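Local coordinates for protein sphingomyelinase-c (Listeria ivanovii, PDB 1ZWX) that belongs to the DNase I-like endonuclease/exonuclease/phosphatase family, with two mixed beta-sheets packed against each other and helices on the outside, at residues H16-F21 with V50-A55; R34-A39 with S61-N66. All blocks are in the same frame, centred on the assembly; numbering follows the deposited sequence.

Contact 1: residues H16-F21 with V50-A55; sequences HNVYLF and VILNEA
Asn17 ND2 gives one N-H to Glu54 OE2 at 2.9 Å and also bonds to Asp195 OD2, so two carboxylates grip this one amide nitrogen. Glu54 OE2 lies in the Asn17 amide plane, and the bond is nearly straight (165°). The nitrogen meets OE2 from above the carboxylate plane, and the two flat groups stand 82° apart. Asn17 CG is anti to its backbone N (chi1 -179°), which carries the amide across to the Glu54 carboxylate. The amide oxygen turns back to its own strand, where Tyr19 N reaches Asn17 OD1 at 3.3 Å and closes an Asx turn. Glu54 OE1 comes to the edge of the Tyr19 ring, near its plane, with CD1 at 3.5 Å. It also approaches Phe21 CE1 at 3.3 Å. Tyr19 CE1 in turn sits over the centre of the Phe21 ring.

The backbones of 16-21 and 50-55 run parallel. His16 N bonds to Ile51 O, and Asn53 N to His16 O. Val18 N then bonds to Asn53 O at 2.9 Å, and Leu20 N to Glu54 O at 2.8 Å. Asn17 pairs with Asn53 but Leu20 with Ala55, so strand 16-20 has one extra residue there, a beta bulge. Asn53 sits beside Asn17, CB to CB 3.8 Å, and its OD1 accepts from Asp195 N. Leu52, on the face opposite Asn53, meets Val18 CG1 with its CD2 at 4.1 Å, on the side covered by helices 31-39 and 58-67. They are the two strands of a beta-alpha-beta unit, joined through helix 31-39. Asn17 and Glu54 both touch His151, and Glu54 lies close to a bound phosphate ion, probably from the crystallisation liquor. This is consistent with the active-site pocket between the two sheets of the DNase I-like fold.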
ATOM      1  N   HIS A  16      -0.494  -2.273  -4.235  1.00 21.82           N
ATOM      2  CA  HIS A  16      -1.739  -1.757  -4.748  1.00 21.32           C
ATOM      3  C   HIS A  16      -2.671  -1.391  -3.633  1.00 20.71           C
ATOM      4  O   HIS A  16      -3.059  -2.228  -2.784  1.00 20.23           O
ATOM      5  CB  HIS A  16      -2.434  -2.751  -5.684  1.00 21.64           C
ATOM      6  CG  HIS A  16      -3.422  -2.102  -6.598  1.00 22.89           C
ATOM      7  ND1 HIS A  16      -4.370  -2.814  -7.297  1.00 23.40           N
ATOM      8  CD2 HIS A  16      -3.596  -0.799  -6.937  1.00 22.73           C
ATOM      9  CE1 HIS A  16      -5.071  -1.983  -8.046  1.00 22.82           C
ATOM     10  NE2 HIS A  16      -4.626  -0.755  -7.839  1.00 25.16           N
ATOM     11  N   ASN A  17      -3.011  -0.113  -3.648  1.00 21.06           N
ATOM     12  CA  ASN A  17      -4.095   0.397  -2.857  1.00 21.01           C
ATOM     13  C   ASN A  17      -5.352  -0.015  -3.629  1.00 20.38           C
ATOM     14  O   ASN A  17      -5.642   0.527  -4.692  1.00 21.12           O
ATOM     15  CB  ASN A  17      -3.957   1.940  -2.753  1.00 20.92           C
ATOM     16  CG  ASN A  17      -5.051   2.552  -1.920  1.00 22.38           C
ATOM     17  OD1 ASN A  17      -6.156   1.988  -1.840  1.00 21.78           O
ATOM     18  ND2 ASN A  17      -4.765   3.690  -1.275  1.00 20.95           N
ATOM     19  N   VAL A  18      -6.049  -1.020  -3.108  1.00 20.86           N
ATOM     20  CA  VAL A  18      -7.131  -1.673  -3.848  1.00 20.29           C
ATOM     21  C   VAL A  18      -8.531  -1.052  -3.590  1.00 20.86           C
ATOM     22  O   VAL A  18      -9.525  -1.507  -4.165  1.00 20.86           O
ATOM     23  CB  VAL A  18      -7.183  -3.202  -3.554  1.00 19.98           C
ATOM     24  CG1 VAL A  18      -5.896  -3.894  -4.107  1.00 20.32           C
ATOM     25  CG2 VAL A  18      -7.322  -3.469  -2.094  1.00 16.52           C
ATOM     26  N   TYR A  19      -8.600  -0.034  -2.737  1.00 21.63           N
ATOM     27  CA  TYR A  19      -9.864   0.693  -2.564  1.00 21.86           C
ATOM     28  C   TYR A  19     -11.054  -0.243  -2.300  1.00 21.53           C
ATOM     29  O   TYR A  19     -12.000  -0.285  -3.104  1.00 22.00           O
ATOM     30  CB  TYR A  19     -10.117   1.511  -3.826  1.00 23.13           C
ATOM     31  CG  TYR A  19     -11.330   2.423  -3.783  1.00 26.24           C
ATOM     32  CD1 TYR A  19     -11.588   3.209  -2.670  1.00 29.76           C
ATOM     33  CD2 TYR A  19     -12.163   2.543  -4.878  1.00 25.56           C
ATOM     34  CE1 TYR A  19     -12.683   4.074  -2.618  1.00 31.02           C
ATOM     35  CE2 TYR A  19     -13.258   3.427  -4.856  1.00 29.22           C
ATOM     36  CZ  TYR A  19     -13.502   4.192  -3.719  1.00 30.06           C
ATOM     37  OH  TYR A  19     -14.598   5.066  -3.666  1.00 31.55           O
ATOM     38  N   LEU A  20     -11.004  -0.975  -1.183  1.00 20.50           N
ATOM     39  CA  LEU A  20     -12.109  -1.828  -0.707  1.00 20.86           C
ATOM     40  C   LEU A  20     -12.702  -1.241   0.567  1.00 20.68           C
ATOM     41  O   LEU A  20     -12.471  -1.699   1.695  1.00 21.04           O
ATOM     42  CB  LEU A  20     -11.686  -3.300  -0.519  1.00 20.18           C
ATOM     43  CG  LEU A  20     -11.146  -4.013  -1.791  1.00 19.68           C
ATOM     44  CD1 LEU A  20     -10.591  -5.396  -1.412  1.00 21.63           C
ATOM     45  CD2 LEU A  20     -12.112  -4.131  -3.041  1.00 21.23           C
ATOM     46  N   PHE A  21     -13.472  -0.176   0.365  1.00 21.10           N
ATOM     47  CA  PHE A  21     -14.145   0.479   1.485  1.00 21.41           C
ATOM     48  C   PHE A  21     -15.229  -0.385   2.094  1.00 22.51           C
ATOM     49  O   PHE A  21     -15.764  -1.289   1.440  1.00 21.09           O
ATOM     50  CB  PHE A  21     -14.721   1.804   1.005  1.00 21.75           C
ATOM     51  CG  PHE A  21     -13.726   2.951   1.034  1.00 23.76           C
ATOM     52  CD1 PHE A  21     -12.334   2.717   1.001  1.00 23.71           C
ATOM     53  CD2 PHE A  21     -14.186   4.283   1.078  1.00 24.15           C
ATOM     54  CE1 PHE A  21     -11.416   3.807   1.019  1.00 25.67           C
ATOM     55  CE2 PHE A  21     -13.287   5.360   1.109  1.00 26.03           C
ATOM     56  CZ  PHE A  21     -11.887   5.114   1.060  1.00 26.09           C
ATOM     57  N   VAL A  50       3.545  -8.988  -2.315  1.00 20.99           N
ATOM     58  CA  VAL A  50       2.509  -8.016  -2.720  1.00 20.90           C
ATOM     59  C   VAL A  50       2.076  -7.268  -1.477  1.00 19.58           C
ATOM     60  O   VAL A  50       1.824  -7.871  -0.421  1.00 20.35           O
ATOM     61  CB  VAL A  50       1.250  -8.688  -3.351  1.00 20.98           C
ATOM     62  CG1 VAL A  50       0.093  -7.639  -3.515  1.00 23.08           C
ATOM     63  CG2 VAL A  50       1.565  -9.278  -4.729  1.00 21.57           C
ATOM     64  N   ILE A  51       2.013  -5.938  -1.591  1.00 20.03           N
ATOM     65  CA  ILE A  51       1.567  -5.084  -0.469  1.00 19.58           C
ATOM     66  C   ILE A  51       0.182  -4.581  -0.824  1.00 19.65           C
ATOM     67  O   ILE A  51      -0.010  -4.080  -1.911  1.00 20.03           O
ATOM     68  CB  ILE A  51       2.499  -3.853  -0.280  1.00 19.89           C
ATOM     69  CG1 ILE A  51       3.906  -4.317   0.136  1.00 21.55           C
ATOM     70  CG2 ILE A  51       1.862  -2.843   0.754  1.00 19.66           C
ATOM     71  CD1 ILE A  51       4.963  -3.146   0.143  1.00 20.57           C
ATOM     72  N   LEU A  52      -0.784  -4.762   0.081  1.00 19.84           N
ATOM     73  CA  LEU A  52      -2.139  -4.252  -0.170  1.00 19.94           C
ATOM     74  C   LEU A  52      -2.456  -3.090   0.768  1.00 18.24           C
ATOM     75  O   LEU A  52      -2.025  -3.104   1.908  1.00 18.69           O
ATOM     76  CB  LEU A  52      -3.160  -5.356   0.087  1.00 19.95           C
ATOM     77  CG  LEU A  52      -2.966  -6.614  -0.751  1.00 21.43           C
ATOM     78  CD1 LEU A  52      -4.008  -7.634  -0.296  1.00 26.64           C
ATOM     79  CD2 LEU A  52      -3.123  -6.311  -2.245  1.00 22.68           C
ATOM     80  N   ASN A  53      -3.219  -2.119   0.276  1.00 19.25           N
ATOM     81  CA  ASN A  53      -3.698  -0.965   1.080  1.00 19.41           C
ATOM     82  C   ASN A  53      -5.210  -0.850   0.846  1.00 18.95           C
ATOM     83  O   ASN A  53      -5.714  -1.261  -0.198  1.00 19.07           O
ATOM     84  CB  ASN A  53      -3.114   0.374   0.578  1.00 19.23           C
ATOM     85  CG  ASN A  53      -1.626   0.573   0.878  1.00 21.65           C
ATOM     86  OD1 ASN A  53      -1.018   1.487   0.314  1.00 24.54           O
ATOM     87  ND2 ASN A  53      -1.032  -0.282   1.715  1.00 21.83           N
ATOM     88  N   GLU A  54      -5.909  -0.235   1.800  1.00 19.84           N
ATOM     89  CA  GLU A  54      -7.378  -0.032   1.729  1.00 21.36           C
ATOM     90  C   GLU A  54      -8.182  -1.330   1.558  1.00 21.73           C
ATOM     91  O   GLU A  54      -9.277  -1.355   0.941  1.00 22.15           O
ATOM     92  CB  GLU A  54      -7.743   1.007   0.683  1.00 21.32           C
ATOM     93  CG  GLU A  54      -7.320   2.402   1.120  1.00 23.19           C
ATOM     94  CD  GLU A  54      -7.738   3.532   0.150  1.00 24.68           C
ATOM     95  OE1 GLU A  54      -8.641   3.338  -0.703  1.00 27.28           O
ATOM     96  OE2 GLU A  54      -7.114   4.617   0.226  1.00 28.01           O
ATOM     97  N   ALA A  55      -7.634  -2.392   2.111  1.00 19.77           N
ATOM     98  CA  ALA A  55      -8.385  -3.658   2.270  1.00 20.37           C
ATOM     99  C   ALA A  55      -9.161  -3.543   3.567  1.00 19.58           C
ATOM    100  O   ALA A  55      -8.826  -4.175   4.572  1.00 20.45           O
ATOM    101  CB  ALA A  55      -7.402  -4.855   2.301  1.00 19.93           C
TER

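Contact 2: residues R34-A39 with S61-N66; sequences RADLIA and SHRLLN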
ATOM      1  N   ARG A  34     -14.519  -6.935  -7.331  1.00 25.76           N
ATOM      2  CA  ARG A  34     -13.164  -6.473  -7.608  1.00 25.63           C
ATOM      3  C   ARG A  34     -12.165  -7.318  -6.842  1.00 25.77           C
ATOM      4  O   ARG A  34     -11.037  -7.459  -7.298  1.00 27.35           O
ATOM      5  CB  ARG A  34     -13.004  -4.981  -7.327  1.00 24.91           C
ATOM      6  CG  ARG A  34     -13.627  -4.085  -8.411  1.00 23.98           C
ATOM      7  CD  ARG A  34     -13.271  -2.601  -8.219  1.00 25.03           C
ATOM      8  NE  ARG A  34     -13.939  -2.038  -7.047  1.00 24.05           N
ATOM      9  CZ  ARG A  34     -13.319  -1.604  -5.942  1.00 25.96           C
ATOM     10  NH1 ARG A  34     -11.987  -1.626  -5.845  1.00 24.24           N
ATOM     11  NH2 ARG A  34     -14.035  -1.137  -4.931  1.00 22.83           N
ATOM     12  N   ALA A  35     -12.572  -7.890  -5.703  1.00 25.46           N
ATOM     13  CA  ALA A  35     -11.745  -8.846  -4.980  1.00 26.76           C
ATOM     14  C   ALA A  35     -11.404 -10.069  -5.862  1.00 28.25           C
ATOM     15  O   ALA A  35     -10.333 -10.676  -5.690  1.00 28.66           O
ATOM     16  CB  ALA A  35     -12.420  -9.298  -3.675  1.00 26.43           C
ATOM     17  N   ASP A  36     -12.302 -10.414  -6.797  1.00 27.95           N
ATOM     18  CA  ASP A  36     -12.033 -11.476  -7.786  1.00 28.17           C
ATOM     19  C   ASP A  36     -11.207 -10.986  -8.949  1.00 28.04           C
ATOM     20  O   ASP A  36     -10.221 -11.632  -9.324  1.00 28.02           O
ATOM     21  CB  ASP A  36     -13.339 -12.106  -8.307  1.00 28.80           C
ATOM     22  CG  ASP A  36     -14.083 -12.875  -7.254  1.00 30.75           C
ATOM     23  OD1 ASP A  36     -13.470 -13.339  -6.278  1.00 33.66           O
ATOM     24  OD2 ASP A  36     -15.324 -13.037  -7.384  1.00 35.44           O
ATOM     25  N   LEU A  37     -11.594  -9.846  -9.523  1.00 28.09           N
ATOM     26  CA  LEU A  37     -10.920  -9.267 -10.676  1.00 27.66           C
ATOM     27  C   LEU A  37      -9.432  -8.999 -10.411  1.00 27.91           C
ATOM     28  O   LEU A  37      -8.563  -9.291 -11.250  1.00 26.69           O
ATOM     29  CB  LEU A  37     -11.586  -7.957 -11.088  1.00 28.47           C
ATOM     30  CG  LEU A  37     -12.985  -8.003 -11.725  1.00 29.77           C
ATOM     31  CD1 LEU A  37     -13.307  -6.609 -12.256  1.00 29.71           C
ATOM     32  CD2 LEU A  37     -13.035  -9.071 -12.864  1.00 31.16           C
ATOM     33  N   ILE A  38      -9.161  -8.416  -9.249  1.00 26.96           N
ATOM     34  CA  ILE A  38      -7.796  -8.072  -8.867  1.00 26.24           C
ATOM     35  C   ILE A  38      -6.934  -9.343  -8.739  1.00 26.38           C
ATOM     36  O   ILE A  38      -5.819  -9.382  -9.255  1.00 26.63           O
ATOM     37  CB  ILE A  38      -7.763  -7.258  -7.531  1.00 26.59           C
ATOM     38  CG1 ILE A  38      -8.305  -5.835  -7.730  1.00 24.53           C
ATOM     39  CG2 ILE A  38      -6.342  -7.251  -6.924  1.00 25.28           C
ATOM     40  CD1 ILE A  38      -8.710  -5.169  -6.370  1.00 25.18           C
ATOM     41  N   ALA A  39      -7.426 -10.348  -8.021  1.00 27.36           N
ATOM     42  CA  ALA A  39      -6.669 -11.585  -7.821  1.00 27.87           C
ATOM     43  C   ALA A  39      -6.483 -12.402  -9.121  1.00 29.16           C
ATOM     44  O   ALA A  39      -5.520 -13.198  -9.222  1.00 28.90           O
ATOM     45  CB  ALA A  39      -7.300 -12.439  -6.734  1.00 28.03           C
ATOM     46  N   SER A  61     -12.143  -8.061   1.645  1.00 24.26           N
ATOM     47  CA  SER A  61     -10.700  -8.182   1.938  1.00 24.14           C
ATOM     48  C   SER A  61     -10.394  -9.654   2.212  1.00 24.97           C
ATOM     49  O   SER A  61      -9.432 -10.186   1.673  1.00 23.55           O
ATOM     50  CB  SER A  61     -10.334  -7.328   3.145  1.00 24.66           C
ATOM     51  OG  SER A  61     -10.542  -5.960   2.796  1.00 23.73           O
ATOM     52  N   HIS A  62     -11.239 -10.307   3.011  1.00 25.85           N
ATOM     53  CA  HIS A  62     -11.119 -11.767   3.197  1.00 27.98           C
ATOM     54  C   HIS A  62     -11.164 -12.503   1.868  1.00 27.41           C
ATOM     55  O   HIS A  62     -10.310 -13.358   1.593  1.00 27.88           O
ATOM     56  CB  HIS A  62     -12.164 -12.291   4.180  1.00 29.27           C
ATOM     57  CG  HIS A  62     -12.168 -13.786   4.317  1.00 35.29           C
ATOM     58  ND1 HIS A  62     -13.063 -14.593   3.639  1.00 39.91           N
ATOM     59  CD2 HIS A  62     -11.380 -14.623   5.039  1.00 39.41           C
ATOM     60  CE1 HIS A  62     -12.832 -15.859   3.947  1.00 41.13           C
ATOM     61  NE2 HIS A  62     -11.825 -15.905   4.802  1.00 41.64           N
ATOM     62  N   ARG A  63     -12.110 -12.148   1.002  1.00 26.98           N
ATOM     63  CA  ARG A  63     -12.142 -12.745  -0.315  1.00 26.42           C
ATOM     64  C   ARG A  63     -10.856 -12.547  -1.118  1.00 26.66           C
ATOM     65  O   ARG A  63     -10.318 -13.518  -1.724  1.00 26.73           O
ATOM     66  CB  ARG A  63     -13.358 -12.289  -1.130  1.00 26.98           C
ATOM     67  CG  ARG A  63     -13.363 -12.927  -2.519  1.00 29.78           C
ATOM     68  CD  ARG A  63     -14.522 -12.489  -3.348  1.00 35.99           C
ATOM     69  NE  ARG A  63     -15.723 -13.206  -2.951  1.00 40.27           N
ATOM     70  CZ  ARG A  63     -16.869 -13.171  -3.628  1.00 42.15           C
ATOM     71  NH1 ARG A  63     -16.967 -12.450  -4.736  1.00 39.11           N
ATOM     72  NH2 ARG A  63     -17.917 -13.850  -3.177  1.00 40.84           N
ATOM     73  N   LEU A  64     -10.368 -11.312  -1.183  1.00 24.90           N
ATOM     74  CA  LEU A  64      -9.167 -11.025  -1.963  1.00 24.77           C
ATOM     75  C   LEU A  64      -7.976 -11.838  -1.431  1.00 24.31           C
ATOM     76  O   LEU A  64      -7.256 -12.463  -2.207  1.00 24.90           O
ATOM     77  CB  LEU A  64      -8.842  -9.523  -1.929  1.00 23.83           C
ATOM     78  CG  LEU A  64      -7.515  -9.108  -2.553  1.00 23.54           C
ATOM     79  CD1 LEU A  64      -7.373  -9.533  -4.014  1.00 21.72           C
ATOM     80  CD2 LEU A  64      -7.384  -7.605  -2.408  1.00 24.19           C
ATOM     81  N   LEU A  65      -7.781 -11.816  -0.124  1.00 24.66           N
ATOM     82  CA  LEU A  65      -6.647 -12.488   0.490  1.00 25.20           C
ATOM     83  C   LEU A  65      -6.772 -13.997   0.251  1.00 26.23           C
ATOM     84  O   LEU A  65      -5.805 -14.687  -0.037  1.00 24.61           O
ATOM     85  CB  LEU A  65      -6.600 -12.174   1.978  1.00 24.47           C
ATOM     86  CG  LEU A  65      -6.151 -10.706   2.218  1.00 24.60           C
ATOM     87  CD1 LEU A  65      -6.387 -10.364   3.640  1.00 24.15           C
ATOM     88  CD2 LEU A  65      -4.677 -10.597   1.839  1.00 26.04           C
ATOM     89  N   ASN A  66      -7.998 -14.487   0.317  1.00 27.55           N
ATOM     90  CA  ASN A  66      -8.254 -15.882  -0.034  1.00 29.22           C
ATOM     91  C   ASN A  66      -7.970 -16.273  -1.471  1.00 28.57           C
ATOM     92  O   ASN A  66      -7.324 -17.307  -1.721  1.00 28.60           O
ATOM     93  CB  ASN A  66      -9.652 -16.286   0.396  1.00 30.40           C
ATOM     94  CG  ASN A  66      -9.604 -17.199   1.547  1.00 36.25           C
ATOM     95  OD1 ASN A  66      -9.653 -16.783   2.707  1.00 42.54           O
ATOM     96  ND2 ASN A  66      -9.411 -18.473   1.246  1.00 40.74           N
TER
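Arg63 runs out over Ala35 to Asp36. Its CB lies 4.0 Å from Ala35 CB. CG keeps to the same methyl and also nears Asp36 OD1. CD touches both, at 3.8 Å from Ala35 CB and 3.2 Å from Asp36 OD1. The chain is extended up to CD and bends at chi3 (-78°), which turns the guanidinium toward the aspartate. There NH1 forms a salt bridge with Asp36 OD2 at 3.2 Å. The two planes are nearly parallel, 8° apart, but OD2 comes in obliquely to the guanidinium, so they are not coplanar. NH1 also bonds to Met32 O, one turn earlier in the first helix, while Asp36 OD1 accepts from Asn67 ND2.

The two helices run nearly parallel, 22° apart, with segment axes 8.4 Å from each other. Helix 31-39 is the crossover helix of a beta-alpha-beta unit, and helix 58-67 follows that unit's second strand. Both lie on the same side of the sheet. Ala35 lets them come close, with its CA 4.5 Å from that of Leu64. Leu64 packs beside it: CB lies against Ala35 CB, and CD1 comes near Ala35 O, Ile38 CG2 (3.8 Å) and Ala39 CB (4.0 Å).

Contact 2 is part of the helical layer over the strands of contact 1, with centres 10 Å apart. Val18 CB packs on Ile38 CD1 at 3.8 Å, and Leu52 CD1 on Leu65 CD2 at 3.7 Å. Arg34 reaches down from the helix with two probable hydrogen bonds: NH2 to Tyr19 O at 2.9 Å and NH1 to Val18 O at 3.0 Å. They hold the backbone just where strand 12-20 bulges. The helices cover the sheet face of Leu20 and Leu52. The polar face looks the other way, toward the second sheet. There the nearest atoms of the Glu54 side chain and a phosphate ion, probably from the crystallisation liquor, are about 3 Å apart.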